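Local coordinates for protein crossover junction endodeoxyribonuclease Hjc (Sulfolobus solfataricus, PDB 4TKD) that resolves Holliday junctions in genetic recombination, cutting four-way DNA with paired nicks in opposing strands as a magnesium-dependent homodimeric endonuclease, at residues K22-V27 and I43-N48; K57-G62 and L87-P92; G83-G88 and I98-L103; G93-I98 and L120-L125. One frame throughout, in Å; residues are numbered along the deposited sequence.

In the fold
Three of the contacts bind neighbouring strands of one mixed sheet, and the fourth ties that sheet to the C-terminal helix 122-133. Interactions 1 and 3 are buried: antiparallel ladders with apolar side chains on their two faces, the first also touching the second subunit, the other the third. Interactions 2 and 4 are only partly buried. Interaction 2, the parallel pairing, is rich in lysine and carries part of the probable catalytic site; interaction 4 adds a single bridge and a capped helix start. Interactions 2 and 3 share strand 84-90, interactions 3 and 4 share strand 97-99, and a Lys22-Glu123 salt bridge joins interactions 1 and 4.

Interaction 1. Residues K22-V27 and I43-N48; sequences KGFAVV and IIALKN
Strands 25-27 and 43-47 run antiparallel, their axes 4.7 Å apart at closest and their N-to-C directions 166° apart, and form one margin of the mixed sheet of this PDDEXK-type nuclease fold. Ala25 with Leu46 and Val27 with Ile44 are hydrogen-bonded pairs; Val26 and Ala45 make the non-hydrogen-bonded pair between them. The four backbone bonds are close to straight, Ala25 N meeting Leu46 O at 2.7 Å. Val27 CG1 takes the crowded position between its N and carbonyl carbon, which sets it alongside Ile44, 3.7 Å from Ile44 CB. On the opposite face Val26 CG1 slants across to Ile43 CG2 at 3.6 Å, and Val26 CG2 touches Ala45 CB. Helix 10-21 covers that face through Leu19 and Ile15, while Val27 of the second subunit packs on Ile44. Lys47 crosses Phe24 at about a right angle, its CB over one face of the ring, 3.8 Å from the centroid. The extended chain of Lys47 passes Gly23, the C-prime residue of the Schellman motif that ends helix 10-21, and Lys47 NZ donates to Lys22 O at 2.7 Å, nearly along the C=O axis. An alanine in place of Lys47 would keep CB over the ring but lose the ammonium that holds Lys22 O, and would probably loosen the turn's tie to the strand. Lys47 CG, anti to the backbone N, lies 3.5 Å from Gly23 O.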
loop_
_atom_site.group_PDB
_atom_site.type_symbol
_atom_site.label_atom_id
_atom_site.label_comp_id
_atom_site.label_asym_id
_atom_site.label_seq_id
_atom_site.Cartn_x
_atom_site.Cartn_y
_atom_site.Cartn_z
ATOM N N LYS C 22 13.346 10.706 16.183
ATOM C CA LYS C 22 12.192 11.175 15.411
ATOM C C LYS C 22 10.836 10.901 16.096
ATOM O O LYS C 22 9.797 11.130 15.487
ATOM C CB LYS C 22 12.210 10.621 13.969
ATOM C CG LYS C 22 13.478 10.901 13.161
ATOM C CD LYS C 22 13.578 12.285 12.607
ATOM C CE LYS C 22 14.666 12.313 11.554
ATOM N NZ LYS C 22 15.314 13.651 11.472
ATOM N N GLY C 23 10.851 10.441 17.354
ATOM C CA GLY C 23 9.633 10.181 18.120
ATOM C C GLY C 23 8.998 8.809 17.953
ATOM O O GLY C 23 7.823 8.635 18.290
ATOM N N PHE C 24 9.764 7.818 17.465
ATOM C CA PHE C 24 9.268 6.452 17.292
ATOM C C PHE C 24 9.538 5.603 18.520
ATOM O O PHE C 24 10.597 5.741 19.137
ATOM C CB PHE C 24 9.938 5.766 16.071
ATOM C CG PHE C 24 9.440 6.177 14.703
ATOM C CD1 PHE C 24 9.855 7.365 14.121
ATOM C CD2 PHE C 24 8.579 5.363 13.986
ATOM C CE1 PHE C 24 9.402 7.740 12.856
ATOM C CE2 PHE C 24 8.100 5.753 12.731
ATOM C CZ PHE C 24 8.515 6.942 12.175
ATOM N N ALA C 25 8.599 4.675 18.821
ATOM C CA ALA C 25 8.718 3.625 19.839
ATOM C C ALA C 25 9.351 2.497 19.025
ATOM O O ALA C 25 8.787 2.072 18.007
ATOM C CB ALA C 25 7.344 3.197 20.353
ATOM N N VAL C 26 10.588 2.133 19.375
ATOM C CA VAL C 26 11.371 1.180 18.593
ATOM C C VAL C 26 11.754 -0.041 19.407
ATOM O O VAL C 26 12.202 0.076 20.552
ATOM C CB VAL C 26 12.623 1.831 17.923
ATOM C CG1 VAL C 26 13.275 0.887 16.924
ATOM C CG2 VAL C 26 12.285 3.158 17.251
ATOM N N VAL C 27 11.615 -1.213 18.774
ATOM C CA VAL C 27 11.954 -2.496 19.356
ATOM C C VAL C 27 12.782 -3.313 18.358
ATOM O O VAL C 27 12.562 -3.232 17.152
ATOM C CB VAL C 27 10.684 -3.244 19.893
ATOM C CG1 VAL C 27 9.787 -3.743 18.775
ATOM C CG2 VAL C 27 11.050 -4.383 20.815
ATOM N N ILE C 43 13.909 -4.742 13.104
ATOM C CA ILE C 43 13.514 -3.498 13.741
ATOM C C ILE C 43 12.054 -3.247 13.465
ATOM O O ILE C 43 11.609 -3.309 12.305
ATOM C CB ILE C 43 14.377 -2.304 13.247
ATOM C CG1 ILE C 43 15.893 -2.509 13.508
ATOM C CG2 ILE C 43 13.881 -0.972 13.849
ATOM C CD1 ILE C 43 16.823 -1.554 12.692
ATOM N N ILE C 44 11.316 -2.948 14.539
ATOM C CA ILE C 44 9.922 -2.577 14.461
ATOM C C ILE C 44 9.854 -1.192 15.068
ATOM O O ILE C 44 10.230 -1.008 16.222
ATOM C CB ILE C 44 8.976 -3.588 15.162
ATOM C CG1 ILE C 44 9.011 -4.934 14.447
ATOM C CG2 ILE C 44 7.536 -3.054 15.218
ATOM C CD1 ILE C 44 8.587 -6.093 15.320
ATOM N N ALA C 45 9.434 -0.213 14.274
ATOM C CA ALA C 45 9.325 1.162 14.736
ATOM C C ALA C 45 7.887 1.617 14.605
ATOM O O ALA C 45 7.259 1.414 13.571
ATOM C CB ALA C 45 10.255 2.065 13.946
ATOM N N LEU C 46 7.357 2.178 15.679
ATOM C CA LEU C 46 5.963 2.592 15.731
ATOM C C LEU C 46 5.827 4.046 16.150
ATOM O O LEU C 46 6.500 4.486 17.085
ATOM C CB LEU C 46 5.175 1.713 16.725
ATOM C CG LEU C 46 5.440 0.209 16.733
ATOM C CD1 LEU C 46 4.902 -0.434 18.044
ATOM C CD2 LEU C 46 4.893 -0.467 15.442
ATOM N N LYS C 47 4.942 4.780 15.476
ATOM C CA LYS C 47 4.672 6.174 15.804
ATOM C C LYS C 47 3.239 6.488 15.463
ATOM O O LYS C 47 2.884 6.504 14.293
ATOM C CB LYS C 47 5.637 7.133 15.079
ATOM C CG LYS C 47 5.579 8.551 15.622
ATOM C CD LYS C 47 6.479 9.502 14.862
ATOM C CE LYS C 47 6.303 10.906 15.380
ATOM N NZ LYS C 47 7.290 11.844 14.794
ATOM N N ASN C 48 2.425 6.717 16.497
ATOM C CA ASN C 48 1.018 7.061 16.396
ATOM C C ASN C 48 0.283 6.363 15.250
ATOM O O ASN C 48 -0.200 7.008 14.303
ATOM C CB ASN C 48 0.835 8.577 16.388
ATOM C CG ASN C 48 -0.548 9.002 16.815
ATOM O OD1 ASN C 48 -1.179 8.394 17.703
ATOM N ND2 ASN C 48 -1.045 10.062 16.184
#

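Interaction 2. Residues K57-G62 and L87-P92; sequences KSRKDG and LGVKKP
Lys57, the last residue of the E-x-K part of the PDDEXK motif and predicted to stabilise the transition state, is gripped through its backbone before its side chain leaves the sheet. Its N donates to Gly88 O at 3.0 Å, nearly along the C=O axis, and its O accepts from Lys90 N at 2.8 Å, a straight bond whose donor stands 42° above the carbonyl plane. These two bonds bracket Val89, the parallel partner of Lys57. Lys57 CB leans on Leu87, 3.9 Å from Leu87 CD1. Lys57 CG, anti to the carbonyl carbon, lies closer still to Leu87 CD1, at 3.7 Å, and the two side chains cross obliquely. The chain bends at chi2 (-68°), and CD and CE lead away from the leucine; a second bend, at chi4, sets NZ in a long, weak ion pair with Glu55, an inferred magnesium ligand. Lys90 NZ lies 6.6 Å from Lys57 NZ, and this like charge would probably favour the neutral amine slightly, an effect that Glu55 is likely to offset. Arg59 CG packs on Val89 CG1 at 3.7 Å. Strand 84-90 lies between strand 50-58 and strand 97-99, and Ile64 of strand 64-66 touches Lys57, Arg59 and Leu87 alike. Helix 68-81 lies in the connection between the two parallel strands, as in a beta-alpha-beta crossover.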
loop_
_atom_site.group_PDB
_atom_site.type_symbol
_atom_site.label_atom_id
_atom_site.label_comp_id
_atom_site.label_asym_id
_atom_site.label_seq_id
_atom_site.Cartn_x
_atom_site.Cartn_y
_atom_site.Cartn_z
ATOM N N LYS C 57 20.269 -6.448 6.221
ATOM C CA LYS C 57 20.950 -7.378 5.324
ATOM C C LYS C 57 22.208 -6.752 4.733
ATOM O O LYS C 57 22.202 -5.571 4.402
ATOM C CB LYS C 57 20.008 -7.876 4.209
ATOM C CG LYS C 57 19.075 -9.023 4.599
ATOM C CD LYS C 57 19.816 -10.330 4.860
ATOM C CE LYS C 57 18.961 -11.335 5.577
ATOM N NZ LYS C 57 18.774 -10.997 7.015
ATOM N N SER C 58 23.279 -7.549 4.596
ATOM C CA SER C 58 24.556 -7.094 4.038
ATOM C C SER C 58 24.633 -7.206 2.510
ATOM O O SER C 58 23.982 -8.081 1.919
ATOM C CB SER C 58 25.718 -7.841 4.687
ATOM O OG SER C 58 25.644 -9.231 4.422
ATOM N N ARG C 59 25.419 -6.297 1.881
ATOM C CA ARG C 59 25.702 -6.266 0.439
ATOM C C ARG C 59 26.856 -7.245 0.176
ATOM O O ARG C 59 27.941 -7.087 0.743
ATOM C CB ARG C 59 26.087 -4.851 -0.018
ATOM C CG ARG C 59 24.921 -4.063 -0.564
ATOM C CD ARG C 59 25.153 -3.611 -1.993
ATOM N NE ARG C 59 24.105 -2.689 -2.434
ATOM C CZ ARG C 59 23.035 -3.042 -3.141
ATOM N NH1 ARG C 59 22.865 -4.303 -3.518
ATOM N NH2 ARG C 59 22.129 -2.133 -3.480
ATOM N N LYS C 60 26.596 -8.288 -0.633
ATOM C CA LYS C 60 27.561 -9.345 -0.935
ATOM C C LYS C 60 27.781 -9.517 -2.432
ATOM O O LYS C 60 26.867 -9.952 -3.151
ATOM C CB LYS C 60 27.121 -10.678 -0.299
ATOM C CG LYS C 60 27.193 -10.705 1.227
ATOM C CD LYS C 60 26.408 -11.878 1.783
ATOM C CE LYS C 60 26.752 -12.172 3.218
ATOM N NZ LYS C 60 25.992 -13.345 3.725
ATOM N N ASP C 61 29.012 -9.162 -2.900
ATOM C CA ASP C 61 29.468 -9.281 -4.293
ATOM C C ASP C 61 28.527 -8.505 -5.265
ATOM O O ASP C 61 28.314 -8.919 -6.412
ATOM C CB ASP C 61 29.647 -10.784 -4.657
ATOM C CG ASP C 61 30.402 -11.137 -5.931
ATOM O OD1 ASP C 61 31.352 -10.399 -6.293
ATOM O OD2 ASP C 61 30.101 -12.193 -6.519
ATOM N N GLY C 62 27.969 -7.391 -4.761
ATOM C CA GLY C 62 27.076 -6.503 -5.500
ATOM C C GLY C 62 25.623 -6.455 -5.067
ATOM O O GLY C 62 25.080 -5.363 -4.875
ATOM N N LEU C 87 14.264 -3.194 3.490
ATOM C CA LEU C 87 15.536 -3.857 3.700
ATOM C C LEU C 87 16.517 -2.747 4.075
ATOM O O LEU C 87 16.665 -1.764 3.336
ATOM C CB LEU C 87 15.959 -4.585 2.420
ATOM C CG LEU C 87 16.845 -5.840 2.460
ATOM C CD1 LEU C 87 16.292 -6.928 3.382
ATOM C CD2 LEU C 87 16.922 -6.450 1.083
ATOM N N GLY C 88 17.101 -2.874 5.270
ATOM C CA GLY C 88 18.089 -1.934 5.778
ATOM C C GLY C 88 19.446 -2.428 5.346
ATOM O O GLY C 88 19.845 -3.528 5.734
ATOM N N VAL C 89 20.134 -1.667 4.495
ATOM C CA VAL C 89 21.435 -2.094 3.984
ATOM C C VAL C 89 22.539 -1.969 5.067
ATOM O O VAL C 89 22.822 -0.867 5.544
ATOM C CB VAL C 89 21.818 -1.454 2.614
ATOM C CG1 VAL C 89 22.974 -2.204 1.976
ATOM C CG2 VAL C 89 20.624 -1.403 1.649
ATOM N N LYS C 90 23.112 -3.123 5.476
ATOM C CA LYS C 90 24.198 -3.265 6.470
ATOM C C LYS C 90 25.539 -2.829 5.818
ATOM O O LYS C 90 26.365 -3.667 5.413
ATOM C CB LYS C 90 24.290 -4.738 6.924
ATOM C CG LYS C 90 23.787 -5.067 8.313
ATOM C CD LYS C 90 24.115 -6.526 8.609
ATOM C CE LYS C 90 24.164 -6.845 10.087
ATOM N NZ LYS C 90 22.851 -7.317 10.611
ATOM N N LYS C 91 25.716 -1.505 5.667
ATOM C CA LYS C 91 26.907 -0.905 5.055
ATOM C C LYS C 91 27.297 0.409 5.761
ATOM O O LYS C 91 26.421 1.051 6.355
ATOM C CB LYS C 91 26.718 -0.710 3.531
ATOM C CG LYS C 91 25.662 0.308 3.129
ATOM C CD LYS C 91 25.657 0.543 1.631
ATOM C CE LYS C 91 26.105 1.938 1.265
ATOM N NZ LYS C 91 25.087 2.972 1.605
ATOM N N PRO C 92 28.583 0.847 5.719
ATOM C CA PRO C 92 28.919 2.117 6.376
ATOM C C PRO C 92 28.418 3.311 5.574
ATOM O O PRO C 92 28.052 3.179 4.404
ATOM C CB PRO C 92 30.448 2.076 6.499
ATOM C CG PRO C 92 30.906 1.161 5.425
ATOM C CD PRO C 92 29.761 0.257 5.042
#

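Interaction 3. Residues G83-G88 and I98-L103; sequences GSLFLG and IPFEKL
The beta hairpin of strands 84-90 and 97-99 is held by Leu87 and Ile98, an antiparallel hydrogen-bonded pair; Leu87 N meets Ile98 O at 2.7 Å, on a lone pair. The main knob of the contact is the ring of Phe100, at the start of a 3-10 turn, which fills a hollow walled by three leucines. Leu85, with CG anti to the backbone N (chi1 -176°), lies alongside Phe100 and lays CD2 over one face, 3.8 Å from the centroid. Leu103 CD1, brought back by the turn, covers the opposite face, and Leu87 CD1 sits at the edge near CE1. The wall closes where Leu87 CD2 meets Leu103 CD1 at 3.8 Å, the side chains crossing at about a right angle. Ile74 and Ile75 of helix 68-81 touch the ring. An alanine in place of Phe100 would strip the leucines of the ring they enclose and would probably loosen the hairpin's hold on that helix. On the other face of the sheet Phe86 slants across Pro99, its CD2 3.7 Å from Pro99 CA, with Leu125 and Val129 of helix 122-133 against it; Pro99 also packs on Ala131 of the third subunit. Leu85 O takes two donors: Phe100 N at 3.0 Å, from above the carbonyl plane, and a water at 2.8 Å that also donates to Glu101 OE1 at 2.9 Å.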
loop_
_atom_site.group_PDB
_atom_site.type_symbol
_atom_site.label_atom_id
_atom_site.label_comp_id
_atom_site.label_asym_id
_atom_site.label_seq_id
_atom_site.Cartn_x
_atom_site.Cartn_y
_atom_site.Cartn_z
ATOM N N GLY C 83 1.993 -2.864 8.156
ATOM C CA GLY C 83 3.223 -2.084 8.200
ATOM C C GLY C 83 3.960 -1.984 6.883
ATOM O O GLY C 83 3.663 -2.711 5.935
ATOM N N SER C 84 4.928 -1.060 6.810
ATOM C CA SER C 84 5.725 -0.870 5.602
ATOM C C SER C 84 7.060 -1.578 5.829
ATOM O O SER C 84 7.727 -1.306 6.830
ATOM C CB SER C 84 5.916 0.612 5.323
ATOM O OG SER C 84 4.664 1.251 5.118
ATOM N N LEU C 85 7.398 -2.541 4.940
ATOM C CA LEU C 85 8.593 -3.377 5.023
ATOM C C LEU C 85 9.730 -2.855 4.154
ATOM O O LEU C 85 9.533 -2.544 2.980
ATOM C CB LEU C 85 8.268 -4.847 4.715
ATOM C CG LEU C 85 9.411 -5.890 4.859
ATOM C CD1 LEU C 85 9.924 -5.989 6.298
ATOM C CD2 LEU C 85 8.977 -7.254 4.375
ATOM N N PHE C 86 10.926 -2.771 4.745
ATOM C CA PHE C 86 12.122 -2.293 4.078
ATOM C C PHE C 86 13.310 -3.159 4.420
ATOM O O PHE C 86 13.405 -3.726 5.511
ATOM C CB PHE C 86 12.452 -0.851 4.506
ATOM C CG PHE C 86 11.360 0.152 4.262
ATOM C CD1 PHE C 86 10.374 0.381 5.226
ATOM C CD2 PHE C 86 11.325 0.892 3.079
ATOM C CE1 PHE C 86 9.378 1.317 5.003
ATOM C CE2 PHE C 86 10.315 1.822 2.852
ATOM C CZ PHE C 86 9.354 2.027 3.814
ATOM N N LEU C 87 14.264 -3.194 3.490
ATOM C CA LEU C 87 15.536 -3.857 3.700
ATOM C C LEU C 87 16.517 -2.747 4.075
ATOM O O LEU C 87 16.665 -1.764 3.336
ATOM C CB LEU C 87 15.959 -4.585 2.420
ATOM C CG LEU C 87 16.845 -5.840 2.460
ATOM C CD1 LEU C 87 16.292 -6.928 3.382
ATOM C CD2 LEU C 87 16.922 -6.450 1.083
ATOM N N GLY C 88 17.101 -2.874 5.270
ATOM C CA GLY C 88 18.089 -1.934 5.778
ATOM C C GLY C 88 19.446 -2.428 5.346
ATOM O O GLY C 88 19.845 -3.528 5.734
ATOM N N ILE C 98 15.658 -0.145 1.298
ATOM C CA ILE C 98 15.025 -0.625 0.074
ATOM C C ILE C 98 13.613 -1.123 0.365
ATOM O O ILE C 98 13.469 -2.084 1.121
ATOM C CB ILE C 98 15.909 -1.676 -0.664
ATOM C CG1 ILE C 98 17.245 -1.036 -1.101
ATOM C CG2 ILE C 98 15.176 -2.288 -1.863
ATOM C CD1 ILE C 98 18.408 -2.024 -1.297
ATOM N N PRO C 99 12.558 -0.508 -0.238
ATOM C CA PRO C 99 11.188 -1.036 -0.034
ATOM C C PRO C 99 11.145 -2.482 -0.507
ATOM O O PRO C 99 11.679 -2.794 -1.574
ATOM C CB PRO C 99 10.307 -0.134 -0.909
ATOM C CG PRO C 99 11.137 1.103 -1.143
ATOM C CD PRO C 99 12.558 0.610 -1.202
ATOM N N PHE C 100 10.594 -3.386 0.327
ATOM C CA PHE C 100 10.570 -4.802 0.020
ATOM C C PHE C 100 9.992 -5.172 -1.335
ATOM O O PHE C 100 10.431 -6.173 -1.917
ATOM C CB PHE C 100 9.916 -5.613 1.133
ATOM C CG PHE C 100 10.656 -6.898 1.375
ATOM C CD1 PHE C 100 11.860 -6.906 2.076
ATOM C CD2 PHE C 100 10.154 -8.104 0.904
ATOM C CE1 PHE C 100 12.549 -8.104 2.296
ATOM C CE2 PHE C 100 10.842 -9.303 1.126
ATOM C CZ PHE C 100 12.036 -9.295 1.813
ATOM N N GLU C 101 9.032 -4.362 -1.835
ATOM C CA GLU C 101 8.367 -4.533 -3.136
ATOM C C GLU C 101 9.292 -4.329 -4.339
ATOM O O GLU C 101 8.944 -4.759 -5.435
ATOM C CB GLU C 101 7.105 -3.665 -3.283
ATOM C CG GLU C 101 7.189 -2.298 -2.643
ATOM C CD GLU C 101 6.635 -2.309 -1.237
ATOM O OE1 GLU C 101 7.423 -2.621 -0.323
ATOM O OE2 GLU C 101 5.403 -2.155 -1.064
ATOM N N LYS C 102 10.478 -3.715 -4.132
ATOM C CA LYS C 102 11.481 -3.496 -5.178
ATOM C C LYS C 102 12.294 -4.768 -5.409
ATOM O O LYS C 102 12.919 -4.891 -6.466
ATOM C CB LYS C 102 12.427 -2.337 -4.809
ATOM C CG LYS C 102 11.723 -1.012 -4.511
ATOM C CD LYS C 102 11.706 -0.045 -5.684
ATOM C CE LYS C 102 12.923 0.858 -5.726
ATOM N NZ LYS C 102 12.671 2.087 -6.531
ATOM N N LEU C 103 12.307 -5.712 -4.429
ATOM C CA LEU C 103 13.074 -6.945 -4.588
ATOM C C LEU C 103 12.407 -7.850 -5.619
ATOM O O LEU C 103 11.181 -7.863 -5.724
ATOM C CB LEU C 103 13.266 -7.737 -3.266
ATOM C CG LEU C 103 13.772 -7.055 -1.989
ATOM C CD1 LEU C 103 14.283 -8.100 -1.017
ATOM C CD2 LEU C 103 14.881 -6.060 -2.263
HETATM O O HOH W 1 7.767 -0.709 1.768
#

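Interaction 4. Residues G93-I98 and L120-L125; sequences GVLKFI and LDLEDL
The ring of Phe97 stands against the first turn of helix 122-133, with CG anti to its own carbonyl carbon. Its edge, not its face, meets the incoming chain: Leu120 O lies near the ring plane, 3.5 Å from Phe97 CD2, and the carbonyl carbon of Asp121 follows along the same edge. Leu122 lies alongside Phe97 and points the same way, so that its CD1 reaches CZ at 3.8 Å. Leu125 crosses Phe97 at about a right angle and presses its CD1 to 3.4 Å from Phe97 CB, a tight fit made with an unusual chi2 (138°). Leu95 runs beside Leu122, their CD1 atoms 4.0 Å apart, and Ile15 of helix 10-21 touches both Leu95 and Phe97. Two backbone bonds fix this placement, Phe97 N to Leu120 O and Leu120 N to Phe97 O, each 2.7 Å long, making one antiparallel bridge. Next, Asp121 turns its carboxylate into the crowded position between N and carbonyl carbon, where OD1 accepts from Asp124 N at 2.9 Å. Asp124 OD2 lies close to that OD1, which alone would probably raise their proton affinity, but the N-H bond at the helix start and the salt bridge of Asp124 to Arg127 are likely to counter it. This is the classic aspartate N-cap, joined directly to an isolated beta bridge, so that the C-terminal helix starts at the sheet's margin.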
loop_
_atom_site.group_PDB
_atom_site.type_symbol
_atom_site.label_atom_id
_atom_site.label_comp_id
_atom_site.label_asym_id
_atom_site.label_seq_id
_atom_site.Cartn_x
_atom_site.Cartn_y
_atom_site.Cartn_z
ATOM N N GLY C 93 28.361 4.452 6.237
ATOM C CA GLY C 93 27.904 5.688 5.634
ATOM C C GLY C 93 26.405 5.855 5.626
ATOM O O GLY C 93 25.736 5.559 6.620
ATOM N N VAL C 94 25.890 6.358 4.494
ATOM C CA VAL C 94 24.486 6.690 4.255
ATOM C C VAL C 94 23.536 5.525 4.531
ATOM O O VAL C 94 23.625 4.475 3.867
ATOM C CB VAL C 94 24.264 7.331 2.853
ATOM C CG1 VAL C 94 22.784 7.344 2.445
ATOM C CG2 VAL C 94 24.831 8.737 2.800
ATOM N N LEU C 95 22.620 5.724 5.512
ATOM C CA LEU C 95 21.583 4.747 5.826
ATOM C C LEU C 95 20.722 4.643 4.566
ATOM O O LEU C 95 20.204 5.668 4.100
ATOM C CB LEU C 95 20.705 5.214 7.024
ATOM C CG LEU C 95 21.364 5.422 8.400
ATOM C CD1 LEU C 95 20.320 5.680 9.471
ATOM C CD2 LEU C 95 22.186 4.226 8.813
ATOM N N LYS C 96 20.676 3.449 3.941
ATOM C CA LYS C 96 19.842 3.205 2.755
ATOM C C LYS C 96 18.809 2.094 3.047
ATOM O O LYS C 96 19.165 1.032 3.566
ATOM C CB LYS C 96 20.675 2.898 1.497
ATOM C CG LYS C 96 21.232 4.136 0.794
ATOM C CD LYS C 96 21.672 3.832 -0.642
ATOM C CE LYS C 96 21.985 5.093 -1.426
ATOM N NZ LYS C 96 21.844 4.892 -2.898
ATOM N N PHE C 97 17.538 2.358 2.717
ATOM C CA PHE C 97 16.421 1.466 2.949
ATOM C C PHE C 97 15.737 1.144 1.622
ATOM O O PHE C 97 15.295 2.050 0.911
ATOM C CB PHE C 97 15.427 2.111 3.931
ATOM C CG PHE C 97 16.040 2.529 5.236
ATOM C CD1 PHE C 97 16.141 1.637 6.301
ATOM C CD2 PHE C 97 16.535 3.806 5.404
ATOM C CE1 PHE C 97 16.765 2.012 7.491
ATOM C CE2 PHE C 97 17.142 4.183 6.600
ATOM C CZ PHE C 97 17.266 3.281 7.629
ATOM N N ILE C 98 15.658 -0.145 1.298
ATOM C CA ILE C 98 15.025 -0.625 0.074
ATOM C C ILE C 98 13.613 -1.123 0.365
ATOM O O ILE C 98 13.469 -2.084 1.121
ATOM C CB ILE C 98 15.909 -1.676 -0.664
ATOM C CG1 ILE C 98 17.245 -1.036 -1.101
ATOM C CG2 ILE C 98 15.176 -2.288 -1.863
ATOM C CD1 ILE C 98 18.408 -2.024 -1.297
ATOM N N LEU C 120 15.880 4.455 -0.253
ATOM C CA LEU C 120 15.546 5.689 0.469
ATOM C C LEU C 120 16.543 5.945 1.564
ATOM O O LEU C 120 17.039 5.000 2.165
ATOM C CB LEU C 120 14.152 5.548 1.128
ATOM C CG LEU C 120 12.947 5.307 0.210
ATOM C CD1 LEU C 120 11.812 4.683 0.969
ATOM C CD2 LEU C 120 12.497 6.592 -0.460
ATOM N N ASP C 121 16.796 7.212 1.877
ATOM C CA ASP C 121 17.605 7.536 3.041
ATOM C C ASP C 121 16.599 7.582 4.220
ATOM O O ASP C 121 15.390 7.442 3.984
ATOM C CB ASP C 121 18.419 8.831 2.854
ATOM C CG ASP C 121 17.665 10.152 2.767
ATOM O OD1 ASP C 121 16.416 10.143 2.898
ATOM O OD2 ASP C 121 18.329 11.203 2.571
ATOM N N LEU C 122 17.074 7.756 5.468
ATOM C CA LEU C 122 16.191 7.760 6.640
ATOM C C LEU C 122 15.076 8.806 6.605
ATOM O O LEU C 122 13.933 8.492 6.930
ATOM C CB LEU C 122 16.989 7.853 7.946
ATOM C CG LEU C 122 16.157 7.684 9.213
ATOM C CD1 LEU C 122 16.337 6.309 9.789
ATOM C CD2 LEU C 122 16.413 8.822 10.209
ATOM N N GLU C 123 15.421 10.028 6.225
ATOM C CA GLU C 123 14.524 11.171 6.176
ATOM C C GLU C 123 13.369 10.910 5.216
ATOM O O GLU C 123 12.211 11.145 5.584
ATOM C CB GLU C 123 15.335 12.435 5.779
ATOM C CG GLU C 123 14.803 13.735 6.350
ATOM C CD GLU C 123 14.776 13.839 7.863
ATOM O OE1 GLU C 123 15.801 13.532 8.515
ATOM O OE2 GLU C 123 13.722 14.252 8.397
ATOM N N ASP C 124 13.693 10.403 3.994
ATOM C CA ASP C 124 12.714 10.066 2.942
ATOM C C ASP C 124 11.803 8.968 3.365
ATOM O O ASP C 124 10.612 9.041 3.076
ATOM C CB ASP C 124 13.391 9.675 1.611
ATOM C CG ASP C 124 14.052 10.836 0.882
ATOM O OD1 ASP C 124 13.670 12.010 1.144
ATOM O OD2 ASP C 124 14.968 10.577 0.079
ATOM N N LEU C 125 12.370 7.907 3.985
ATOM C CA LEU C 125 11.571 6.789 4.457
ATOM C C LEU C 125 10.472 7.329 5.356
ATOM O O LEU C 125 9.297 7.182 5.022
ATOM C CB LEU C 125 12.441 5.800 5.224
ATOM C CG LEU C 125 11.732 4.527 5.633
ATOM C CD1 LEU C 125 12.599 3.388 5.412
ATOM C CD2 LEU C 125 11.343 4.557 7.096
#